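Side-chain contacts in KmHsv2 (Kluyveromyces marxianus, PDB 3VU4), which probably binds phosphoinositides on membranes through its beta-propeller and may serve membrane traffic in autophagy: residues V151-E155 with F156-Q160; I191-T195 with N196-M200. One frame throughout, in Å; residues are numbered along the deposited sequence.

Interaction 1: residues V151-E155 with F156-Q160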
loop_
_atom_site.group_PDB
_atom_site.type_symbol
_atom_site.label_atom_id
_atom_site.label_comp_id
_atom_site.label_asym_id
_atom_site.label_seq_id
_atom_site.Cartn_x
_atom_site.Cartn_y
_atom_site.Cartn_z
ATOM N N VAL A 151 0.175 -11.782 -4.939
ATOM C CA VAL A 151 -0.679 -11.415 -6.065
ATOM C C VAL A 151 0.227 -10.807 -7.121
ATOM O O VAL A 151 0.997 -9.894 -6.829
ATOM C CB VAL A 151 -1.743 -10.360 -5.671
ATOM C CG1 VAL A 151 -2.607 -10.025 -6.874
ATOM C CG2 VAL A 151 -2.608 -10.882 -4.535
ATOM N N TYR A 152 0.159 -11.319 -8.343
ATOM C CA TYR A 152 0.995 -10.785 -9.407
ATOM C C TYR A 152 0.314 -10.745 -10.766
ATOM O O TYR A 152 -0.548 -11.554 -11.080
ATOM C CB TYR A 152 2.314 -11.562 -9.512
ATOM C CG TYR A 152 2.169 -13.033 -9.815
ATOM C CD1 TYR A 152 1.992 -13.967 -8.791
ATOM C CD2 TYR A 152 2.203 -13.495 -11.129
ATOM C CE1 TYR A 152 1.854 -15.319 -9.073
ATOM C CE2 TYR A 152 2.069 -14.843 -11.423
ATOM C CZ TYR A 152 1.892 -15.751 -10.392
ATOM O OH TYR A 152 1.735 -17.086 -10.686
ATOM N N SER A 153 0.718 -9.765 -11.555
ATOM C CA SER A 153 0.214 -9.526 -12.902
ATOM C C SER A 153 0.637 -10.687 -13.818
ATOM O O SER A 153 1.756 -11.196 -13.700
ATOM C CB SER A 153 0.832 -8.209 -13.405
ATOM O OG SER A 153 0.155 -7.673 -14.521
ATOM N N ASN A 154 -0.243 -11.120 -14.719
ATOM C CA ASN A 154 0.139 -12.193 -15.634
ATOM C C ASN A 154 1.117 -11.603 -16.647
ATOM O O ASN A 154 0.999 -10.439 -17.026
ATOM C CB ASN A 154 -1.070 -12.784 -16.362
ATOM C CG ASN A 154 -0.666 -13.838 -17.400
ATOM O OD1 ASN A 154 -0.613 -13.567 -18.610
ATOM N ND2 ASN A 154 -0.360 -15.041 -16.924
ATOM N N GLU A 155 2.074 -12.408 -17.090
ATOM C CA GLU A 155 3.083 -11.944 -18.034
ATOM C C GLU A 155 2.588 -11.565 -19.429
ATOM O O GLU A 155 3.151 -10.667 -20.055
ATOM C CB GLU A 155 4.175 -12.998 -18.139
ATOM C CG GLU A 155 5.207 -12.759 -19.214
ATOM C CD GLU A 155 6.161 -13.926 -19.329
ATOM O OE1 GLU A 155 5.674 -15.079 -19.307
ATOM O OE2 GLU A 155 7.384 -13.696 -19.439
ATOM N N PHE A 156 1.541 -12.229 -19.917
ATOM C CA PHE A 156 1.024 -11.931 -21.255
ATOM C C PHE A 156 -0.220 -11.049 -21.240
ATOM O O PHE A 156 -0.389 -10.191 -22.107
ATOM C CB PHE A 156 0.731 -13.233 -22.016
ATOM C CG PHE A 156 1.942 -14.107 -22.204
ATOM C CD1 PHE A 156 2.432 -14.877 -21.152
ATOM C CD2 PHE A 156 2.616 -14.135 -23.424
ATOM C CE1 PHE A 156 3.583 -15.667 -21.306
ATOM C CE2 PHE A 156 3.759 -14.915 -23.586
ATOM C CZ PHE A 156 4.243 -15.685 -22.519
ATOM N N ASN A 157 -1.095 -11.275 -20.265
ATOM C CA ASN A 157 -2.322 -10.492 -20.129
ATOM C C ASN A 157 -2.101 -9.588 -18.940
ATOM O O ASN A 157 -2.240 -10.028 -17.798
ATOM C CB ASN A 157 -3.521 -11.393 -19.843
ATOM C CG ASN A 157 -4.832 -10.623 -19.821
ATOM O OD1 ASN A 157 -4.843 -9.397 -19.683
ATOM N ND2 ASN A 157 -5.942 -11.340 -19.949
ATOM N N LEU A 158 -1.762 -8.330 -19.210
ATOM C CA LEU A 158 -1.469 -7.379 -18.142
ATOM C C LEU A 158 -2.695 -6.987 -17.322
ATOM O O LEU A 158 -2.578 -6.327 -16.289
ATOM C CB LEU A 158 -0.768 -6.141 -18.719
ATOM C CG LEU A 158 0.562 -6.378 -19.464
ATOM C CD1 LEU A 158 1.127 -5.052 -19.921
ATOM C CD2 LEU A 158 1.575 -7.086 -18.560
ATOM N N GLY A 159 -3.870 -7.415 -17.770
ATOM C CA GLY A 159 -5.082 -7.113 -17.031
ATOM C C GLY A 159 -5.522 -8.291 -16.169
ATOM O O GLY A 159 -6.590 -8.251 -15.548
ATOM N N GLN A 160 -4.691 -9.330 -16.118
ATOM C CA GLN A 160 -4.991 -10.536 -15.356
ATOM C C GLN A 160 -4.048 -10.764 -14.178
ATOM O O GLN A 160 -2.843 -10.605 -14.317
ATOM C CB GLN A 160 -4.935 -11.746 -16.293
ATOM C CG GLN A 160 -5.127 -13.074 -15.598
ATOM C CD GLN A 160 -4.982 -14.249 -16.541
ATOM O OE1 GLN A 160 -4.214 -15.174 -16.280
ATOM N NE2 GLN A 160 -5.720 -14.222 -17.641
#

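Interaction 2: residues I191-T195 with N196-M200. With SO4 (sulfate ion), chain E.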
loop_
_atom_site.group_PDB
_atom_site.type_symbol
_atom_site.label_atom_id
_atom_site.label_comp_id
_atom_site.label_asym_id
_atom_site.label_seq_id
_atom_site.Cartn_x
_atom_site.Cartn_y
_atom_site.Cartn_z
ATOM N N ILE A 191 -7.533 -14.314 -11.802
ATOM C CA ILE A 191 -8.605 -13.363 -12.071
ATOM C C ILE A 191 -8.345 -12.428 -13.239
ATOM O O ILE A 191 -7.322 -11.739 -13.283
ATOM C CB ILE A 191 -8.888 -12.464 -10.855
ATOM C CG1 ILE A 191 -8.984 -13.299 -9.589
ATOM C CG2 ILE A 191 -10.191 -11.706 -11.071
ATOM C CD1 ILE A 191 -8.911 -12.481 -8.318
ATOM N N LYS A 192 -9.274 -12.399 -14.184
ATOM C CA LYS A 192 -9.158 -11.494 -15.313
ATOM C C LYS A 192 -9.827 -10.194 -14.877
ATOM O O LYS A 192 -10.925 -9.866 -15.324
ATOM C CB LYS A 192 -9.873 -12.061 -16.524
ATOM C CG LYS A 192 -9.194 -13.258 -17.123
ATOM C CD LYS A 192 -9.798 -13.554 -18.466
ATOM C CE LYS A 192 -9.048 -14.650 -19.183
ATOM N NZ LYS A 192 -9.728 -14.916 -20.487
ATOM N N ALA A 193 -9.140 -9.468 -13.995
ATOM C CA ALA A 193 -9.617 -8.207 -13.424
ATOM C C ALA A 193 -9.933 -7.076 -14.401
ATOM O O ALA A 193 -10.997 -6.471 -14.305
ATOM C CB ALA A 193 -8.625 -7.712 -12.373
ATOM N N HIS A 194 -9.027 -6.775 -15.328
ATOM C CA HIS A 194 -9.283 -5.688 -16.269
ATOM C C HIS A 194 -8.919 -6.011 -17.702
ATOM O O HIS A 194 -8.195 -6.960 -17.976
ATOM C CB HIS A 194 -8.516 -4.439 -15.852
ATOM C CG HIS A 194 -8.861 -3.943 -14.485
ATOM N ND1 HIS A 194 -9.718 -2.883 -14.272
ATOM C CD2 HIS A 194 -8.460 -4.359 -13.259
ATOM C CE1 HIS A 194 -9.828 -2.669 -12.971
ATOM N NE2 HIS A 194 -9.076 -3.550 -12.334
ATOM N N THR A 195 -9.434 -5.194 -18.609
ATOM C CA THR A 195 -9.170 -5.323 -20.028
ATOM C C THR A 195 -7.856 -4.621 -20.339
ATOM O O THR A 195 -7.063 -5.081 -21.156
ATOM C CB THR A 195 -10.270 -4.650 -20.847
ATOM O OG1 THR A 195 -11.500 -5.352 -20.643
ATOM C CG2 THR A 195 -9.916 -4.648 -22.326
ATOM N N ASN A 196 -7.630 -3.495 -19.685
ATOM C CA ASN A 196 -6.409 -2.746 -19.897
ATOM C C ASN A 196 -5.378 -3.147 -18.864
ATOM O O ASN A 196 -5.699 -3.845 -17.905
ATOM C CB ASN A 196 -6.702 -1.255 -19.814
ATOM C CG ASN A 196 -7.653 -0.809 -20.892
ATOM O OD1 ASN A 196 -7.406 -1.019 -22.084
ATOM N ND2 ASN A 196 -8.758 -0.196 -20.486
ATOM N N PRO A 197 -4.122 -2.725 -19.052
ATOM C CA PRO A 197 -3.078 -3.081 -18.090
ATOM C C PRO A 197 -3.411 -2.616 -16.680
ATOM O O PRO A 197 -3.898 -1.502 -16.486
ATOM C CB PRO A 197 -1.841 -2.376 -18.653
ATOM C CG PRO A 197 -2.071 -2.433 -20.116
ATOM C CD PRO A 197 -3.540 -2.074 -20.241
ATOM N N ILE A 198 -3.143 -3.466 -15.697
ATOM C CA ILE A 198 -3.399 -3.123 -14.312
ATOM C C ILE A 198 -2.431 -2.055 -13.800
ATOM O O ILE A 198 -1.211 -2.123 -14.016
ATOM C CB ILE A 198 -3.296 -4.370 -13.411
ATOM C CG1 ILE A 198 -4.599 -5.176 -13.509
ATOM C CG2 ILE A 198 -2.993 -3.967 -11.967
ATOM C CD1 ILE A 198 -4.550 -6.495 -12.788
ATOM N N LYS A 199 -2.993 -1.066 -13.112
ATOM C CA LYS A 199 -2.212 0.018 -12.544
ATOM C C LYS A 199 -1.536 -0.445 -11.259
ATOM O O LYS A 199 -0.323 -0.282 -11.091
ATOM C CB LYS A 199 -3.118 1.218 -12.266
ATOM C CG LYS A 199 -2.406 2.421 -11.655
ATOM C CD LYS A 199 -1.222 2.840 -12.494
ATOM C CE LYS A 199 -0.601 4.116 -11.969
ATOM N NZ LYS A 199 0.727 4.336 -12.604
ATOM N N MET A 200 -2.326 -1.018 -10.355
ATOM C CA MET A 200 -1.815 -1.525 -9.082
ATOM C C MET A 200 -2.850 -2.420 -8.416
ATOM O O MET A 200 -4.037 -2.338 -8.737
ATOM C CB MET A 200 -1.495 -0.373 -8.132
ATOM C CG MET A 200 -2.700 0.470 -7.773
ATOM S SD MET A 200 -2.315 1.726 -6.547
ATOM C CE MET A 200 -1.860 3.050 -7.625
HETATM S S SO4 E . -11.010 -1.960 -17.589
HETATM O O1 SO4 E . -11.432 -3.335 -17.261
HETATM O O2 SO4 E . -11.190 -1.110 -16.398
HETATM O O3 SO4 E . -9.589 -1.935 -17.984
HETATM O O4 SO4 E . -11.824 -1.467 -18.717
#

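Interaction 1: residues V151-E155 with F156-Q160
N154 bridges the loop that turns strand 149-154 back into strand 161-165, a beta-hairpin connection in the fourth blade of the propeller, by bonding to F156, N157 and Q160. Most of the hold is hydrogen bonding. A chi1 of 176° carries the N154 amide away from its own backbone N and brings OD1 to the start of the loop, where it accepts from two successive amides. The N of N157 donates to N154 OD1 at 2.9 Å, in the carbonyl plane and on a lone pair; the N of F156 reaches the same oxygen, also at 2.9 Å, from well above that plane. At the far end the backbone N of N154 donates to Q160 O over 2.7 Å. With an alanine here, the amides of F156 and N157 would probably lose their shared acceptor, and H162 its bond to ND2. The contacts without hydrogen bonds are looser. The amide of Q160 slants across N154 with the two planes 38° apart, and Q160 CG lies 4.1 Å from N154 CB. E155 and F156 run side by side, pointing the same way, the carboxylate turned 71° from the ring and its CD 3.7 Å from F156 CE1; the OE2 of E155 also makes a weak, long ion pair with R138. L158 swings CD2 back to within 3.7 Å of N154 O. A type I turn from N157 to Q160 completes the loop, and within it an Asx turn forms, the N of G159 donating to N157 OD1 at 2.9 Å.

Interaction 2: residues I191-T195 with N196-M200
H194 and I198 meet across the loop that carries the chain from strand 189-191, the end of one propeller blade, into strand 198-203, the start of the next. The close-packed part faces the protein interior. There the two side chains cross at about a right angle, H194 CD2 lying 4.0 Å from I198 CG1, and CD1 of the same isoleucine reaches A193 CB at 4.3 Å. F223 also packs on A193, and I161 on I198. The imidazole is held at both nitrogens: NE2 is hydrogen-bonded to the hydroxyl of T212, while ND1 donates to O2 of a sulfate at 3.1 Å along a nearly straight path (175° at the hydrogen). With CG beside its backbone N (chi1 -59°), the ring meets the sulfate at its edge, the sulfur in the ring plane. T195 and N196 form the looser, exposed side, and here no side chain packs deeply; these two residues bind the anion chiefly by their backbone amides. The N of T195 donates to sulfate O1 at 3.0 Å, and the N of N196 to O3 at 3.0 Å. N196 folds its amide back so that ND2 adds a weak bond to O3, at 3.2 Å. S214 and R221 complete the grip on the anion, the guanidinium probably offsetting much of its charge. The sulfate probably came from the crystallisation liquor, but a cluster of histidine, arginine and serine side chains with backbone amides is consistent with one of the phosphate-binding pockets by which PROPPIN propellers recognise phosphoinositide headgroups.

Interaction 1 comes first along the chain, in the hairpin between the second and third strands of the fourth blade; interaction 2 follows, in the passage from that blade's last strand, 189-191, to the first strand of the fifth blade, 198-203. Their centres lie about 7 Å apart and the two loops touch. G159 O is 2.9 Å from H194 N and L158 O is 3.0 Å from I198 N, both probable hydrogen bonds, while Q160 packs against I191 and K192. The hairpin turn of one blade thus lies against the loop that enters the next, which ties neighbouring blades together beside the sulfate site.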